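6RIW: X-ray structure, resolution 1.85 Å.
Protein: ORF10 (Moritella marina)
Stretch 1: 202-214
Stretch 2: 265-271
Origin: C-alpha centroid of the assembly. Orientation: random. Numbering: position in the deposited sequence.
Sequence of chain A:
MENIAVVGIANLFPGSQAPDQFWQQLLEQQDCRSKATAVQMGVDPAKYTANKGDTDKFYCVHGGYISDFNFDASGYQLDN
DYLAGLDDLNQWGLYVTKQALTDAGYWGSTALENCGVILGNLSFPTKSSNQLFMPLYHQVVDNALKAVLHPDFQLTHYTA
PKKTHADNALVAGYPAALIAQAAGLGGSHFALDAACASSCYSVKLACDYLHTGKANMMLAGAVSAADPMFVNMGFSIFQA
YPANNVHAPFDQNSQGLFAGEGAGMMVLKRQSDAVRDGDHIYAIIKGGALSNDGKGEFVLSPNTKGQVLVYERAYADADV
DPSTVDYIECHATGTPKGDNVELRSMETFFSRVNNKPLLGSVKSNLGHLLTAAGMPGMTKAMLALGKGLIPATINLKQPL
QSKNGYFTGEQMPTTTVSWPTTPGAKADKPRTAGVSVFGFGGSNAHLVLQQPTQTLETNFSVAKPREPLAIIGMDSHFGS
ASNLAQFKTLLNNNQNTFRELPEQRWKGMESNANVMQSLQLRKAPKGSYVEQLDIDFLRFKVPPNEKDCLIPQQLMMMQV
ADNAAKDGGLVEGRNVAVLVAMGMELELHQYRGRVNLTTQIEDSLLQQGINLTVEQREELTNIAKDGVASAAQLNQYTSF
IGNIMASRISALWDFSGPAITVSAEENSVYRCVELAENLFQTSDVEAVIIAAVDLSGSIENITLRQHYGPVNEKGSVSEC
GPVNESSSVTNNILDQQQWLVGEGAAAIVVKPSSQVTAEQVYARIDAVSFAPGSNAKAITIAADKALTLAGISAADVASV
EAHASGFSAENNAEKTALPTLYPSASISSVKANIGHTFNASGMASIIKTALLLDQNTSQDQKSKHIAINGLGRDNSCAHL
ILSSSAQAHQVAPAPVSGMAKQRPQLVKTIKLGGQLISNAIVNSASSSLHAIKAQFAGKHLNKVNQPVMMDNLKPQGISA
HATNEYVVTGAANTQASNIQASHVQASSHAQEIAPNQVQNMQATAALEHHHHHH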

# COMPACT_ATOMS: atom_id res chain seq x y z
N SER A 202 -5.40 5.59 -9.12
CA SER A 202 -6.41 4.54 -9.25
C SER A 202 -7.38 4.84 -10.40
O SER A 202 -7.74 3.93 -11.17
CB SER A 202 -7.19 4.39 -7.93
OG SER A 202 -6.29 4.02 -6.90
N VAL A 203 -7.83 6.08 -10.51
CA VAL A 203 -8.77 6.43 -11.58
C VAL A 203 -8.11 6.26 -12.95
O VAL A 203 -8.68 5.64 -13.87
CB VAL A 203 -9.32 7.85 -11.37
CG1 VAL A 203 -10.06 8.35 -12.62
CG2 VAL A 203 -10.25 7.84 -10.14
N LYS A 204 -6.89 6.79 -13.10
CA LYS A 204 -6.19 6.70 -14.37
C LYS A 204 -5.94 5.24 -14.76
O LYS A 204 -6.18 4.84 -15.90
CB LYS A 204 -4.88 7.49 -14.31
CG LYS A 204 -4.03 7.41 -15.57
CD LYS A 204 -4.80 7.92 -16.78
CE LYS A 204 -4.00 7.75 -18.10
NZ LYS A 204 -3.11 6.56 -18.10
N LEU A 205 -5.46 4.41 -13.83
CA LEU A 205 -5.22 3.02 -14.18
C LEU A 205 -6.52 2.27 -14.43
O LEU A 205 -6.55 1.33 -15.24
CB LEU A 205 -4.41 2.32 -13.07
CG LEU A 205 -2.99 2.86 -12.89
CD1 LEU A 205 -2.31 2.07 -11.77
CD2 LEU A 205 -2.18 2.77 -14.17
N ALA A 206 -7.61 2.66 -13.77
CA ALA A 206 -8.88 2.00 -14.05
C ALA A 206 -9.37 2.36 -15.46
O ALA A 206 -9.90 1.49 -16.17
CB ALA A 206 -9.93 2.38 -13.00
N CYS A 207 -9.18 3.62 -15.88
CA CYS A 207 -9.43 3.98 -17.27
C CYS A 207 -8.60 3.13 -18.23
O CYS A 207 -9.11 2.67 -19.26
CB CYS A 207 -9.13 5.46 -17.53
SG CYS A 207 -10.18 6.62 -16.63
N ASP A 208 -7.31 2.92 -17.91
CA ASP A 208 -6.45 2.06 -18.74
C ASP A 208 -7.03 0.66 -18.89
O ASP A 208 -6.96 0.07 -19.97
CB ASP A 208 -5.05 1.93 -18.13
CG ASP A 208 -4.24 3.21 -18.18
OD1 ASP A 208 -4.63 4.17 -18.89
OD2 ASP A 208 -3.19 3.25 -17.49
N TYR A 209 -7.56 0.09 -17.80
CA TYR A 209 -8.11 -1.25 -17.89
C TYR A 209 -9.36 -1.26 -18.77
O TYR A 209 -9.63 -2.26 -19.46
CB TYR A 209 -8.41 -1.82 -16.50
CG TYR A 209 -7.16 -2.43 -15.83
CD1 TYR A 209 -5.95 -1.76 -15.88
CD2 TYR A 209 -7.20 -3.68 -15.18
CE1 TYR A 209 -4.78 -2.29 -15.30
CE2 TYR A 209 -6.03 -4.23 -14.59
CZ TYR A 209 -4.83 -3.51 -14.65
OH TYR A 209 -3.66 -3.99 -14.09
N LEU A 210 -10.14 -0.17 -18.75
CA LEU A 210 -11.25 -0.04 -19.69
C LEU A 210 -10.75 0.06 -21.13
O LEU A 210 -11.36 -0.52 -22.03
CB LEU A 210 -12.14 1.17 -19.32
CG LEU A 210 -12.95 1.04 -18.02
CD1 LEU A 210 -13.63 2.34 -17.60
CD2 LEU A 210 -13.99 -0.12 -18.05
N HIS A 211 -9.65 0.77 -21.36
CA HIS A 211 -9.18 0.96 -22.73
C HIS A 211 -8.62 -0.31 -23.34
O HIS A 211 -8.68 -0.49 -24.56
CB HIS A 211 -8.12 2.06 -22.78
CG HIS A 211 -8.70 3.43 -22.58
ND1 HIS A 211 -8.04 4.43 -21.89
CD2 HIS A 211 -9.88 3.96 -22.98
CE1 HIS A 211 -8.78 5.52 -21.89
NE2 HIS A 211 -9.91 5.26 -22.53
N THR A 212 -8.05 -1.21 -22.53
CA THR A 212 -7.56 -2.46 -23.09
C THR A 212 -8.62 -3.55 -23.10
O THR A 212 -8.34 -4.66 -23.55
CB THR A 212 -6.32 -2.95 -22.32
OG1 THR A 212 -6.66 -3.19 -20.95
CG2 THR A 212 -5.18 -1.91 -22.38
N GLY A 213 -9.82 -3.25 -22.61
CA GLY A 213 -10.83 -4.28 -22.56
C GLY A 213 -10.62 -5.33 -21.48
O GLY A 213 -11.28 -6.38 -21.52
N LYS A 214 -9.73 -5.09 -20.52
CA LYS A 214 -9.61 -5.99 -19.38
C LYS A 214 -10.87 -5.99 -18.53
O LYS A 214 -11.10 -6.94 -17.78
CB LYS A 214 -8.38 -5.62 -18.55
CG LYS A 214 -7.06 -6.05 -19.22
CD LYS A 214 -5.88 -6.20 -18.22
CE LYS A 214 -4.62 -6.75 -18.92
NZ LYS A 214 -4.11 -5.95 -20.13
N MET A 265 -15.38 6.61 -3.88
CA MET A 265 -15.42 5.63 -4.96
C MET A 265 -16.15 6.21 -6.17
O MET A 265 -17.16 6.89 -6.01
CB MET A 265 -16.10 4.33 -4.50
CG MET A 265 -15.88 3.14 -5.43
SD MET A 265 -14.17 2.50 -5.50
CE MET A 265 -13.86 2.09 -3.76
N MET A 266 -15.66 5.89 -7.36
CA MET A 266 -16.34 6.25 -8.60
C MET A 266 -16.53 5.01 -9.47
O MET A 266 -15.72 4.08 -9.44
CB MET A 266 -15.54 7.28 -9.37
CG MET A 266 -15.70 8.70 -8.89
SD MET A 266 -14.21 9.62 -9.37
CE MET A 266 -13.83 8.74 -10.88
N VAL A 267 -17.60 5.01 -10.28
CA VAL A 267 -17.89 3.94 -11.23
C VAL A 267 -17.63 4.47 -12.63
O VAL A 267 -18.18 5.52 -13.01
CB VAL A 267 -19.35 3.44 -11.11
CG1 VAL A 267 -19.55 2.25 -12.04
CG2 VAL A 267 -19.70 3.10 -9.69
N LEU A 268 -16.79 3.76 -13.40
CA LEU A 268 -16.32 4.20 -14.71
C LEU A 268 -16.74 3.23 -15.81
O LEU A 268 -16.64 2.01 -15.65
CB LEU A 268 -14.80 4.34 -14.75
CG LEU A 268 -14.14 5.16 -13.65
CD1 LEU A 268 -12.63 5.20 -13.84
CD2 LEU A 268 -14.71 6.57 -13.64
N LYS A 269 -17.14 3.78 -16.96
CA LYS A 269 -17.40 2.97 -18.15
C LYS A 269 -16.90 3.73 -19.37
O LYS A 269 -16.79 4.96 -19.34
CB LYS A 269 -18.91 2.65 -18.32
CG LYS A 269 -19.46 1.63 -17.31
CD LYS A 269 -21.00 1.59 -17.34
CE LYS A 269 -21.53 1.00 -18.65
NZ LYS A 269 -22.96 0.54 -18.51
N ARG A 270 -16.58 3.00 -20.43
CA ARG A 270 -16.33 3.66 -21.71
C ARG A 270 -17.59 4.42 -22.12
O ARG A 270 -18.71 3.95 -21.91
CB ARG A 270 -15.93 2.62 -22.78
CG ARG A 270 -14.59 1.92 -22.50
CD ARG A 270 -14.25 0.81 -23.51
NE ARG A 270 -15.24 -0.25 -23.47
CZ ARG A 270 -15.12 -1.37 -22.76
NH1 ARG A 270 -16.10 -2.27 -22.75
NH2 ARG A 270 -14.03 -1.60 -22.04
N GLN A 271 -17.40 5.63 -22.65
CA GLN A 271 -18.56 6.49 -22.93
C GLN A 271 -19.54 5.81 -23.89
O GLN A 271 -20.76 5.93 -23.72
CB GLN A 271 -18.11 7.83 -23.51
CG GLN A 271 -19.26 8.86 -23.58
CD GLN A 271 -18.97 9.96 -24.57
OE1 GLN A 271 -18.02 9.87 -25.34
NE2 GLN A 271 -19.79 11.01 -24.56

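The apolar centre of this contact is the side chain of L268, which points from the strand toward the helix that runs through residues 202-211, having begun earlier in the chain. Its chi1 of -51° and chi2 of -180° (m, t) extend the side chain so that CD1 reaches a pocket lined by three helical residues within about one turn. From L268 CD1 the distances are 4.0 Å to A206 CB, 4.0 Å to C207 SG and 4.2 Å to V203 CG1, all in the range of van der Waals packing; V203 O also lies 4.0 Å from L268 CD1. A206 points its CB toward the strand, and this single methyl packs against L268 CD1. C207 and V203 point sideways; their SG and CG1 meet L268 CD1 away from A206 CB.

L210, one turn beyond A206, packs on the other part of the same leucine. Its CD1 lies 3.7 Å from L268 CB and 3.6 Å from L268 O, and L210 CD1 also comes within 3.8 Å of K269 N, so this methyl group rests on the strand backbone as well as on a side chain. The m, t rotamer of L210 and its toward-pointing CB suit that role, and L210 has the largest area covered by the opposing stretch, 96 Å². Toward the start of the helix, V203 CG2 meets M266 CE at 3.8 Å. The long, flexible methionine spans a backbone separation that is wider here: CA atoms are 8.1 Å apart for V203 and M266, 7.4 Å for C207 and L268, and 6.6 Å for L210 and R270. The narrowing agrees with axes inclined by 34°, with a closest approach of 8.5 Å. Alternation along the strand places M266 and L268 toward the helix, while V267 between them is out of reach. V203, A206, C207, L210, M266 and L268 are all buried, which suits their apolar side chains.

At the narrow end the contact becomes polar. R270 is partly exposed, as fits its charged end. It starts sideways, but its end comes nearer the helix, and NH2 donates a hydrogen bond to L210 O (2.9 Å, N-H...O angle 149°). The oxygen lies near the guanidinium plane, at its edge, as expected for an in-plane N-H donor. The aliphatic part of the arginine contributes too, with R270 CG 4.1 Å from L210 CB. L210 O also accepts a bond from G213 N (3.2 Å) in the Schellman motif that ends the helix. G213 has a phi of 74°, which favours glycine, and its CA sits 4.2 Å from R270 NH2. The surface buried between the two stretches, summed over both sides, is 377 Å².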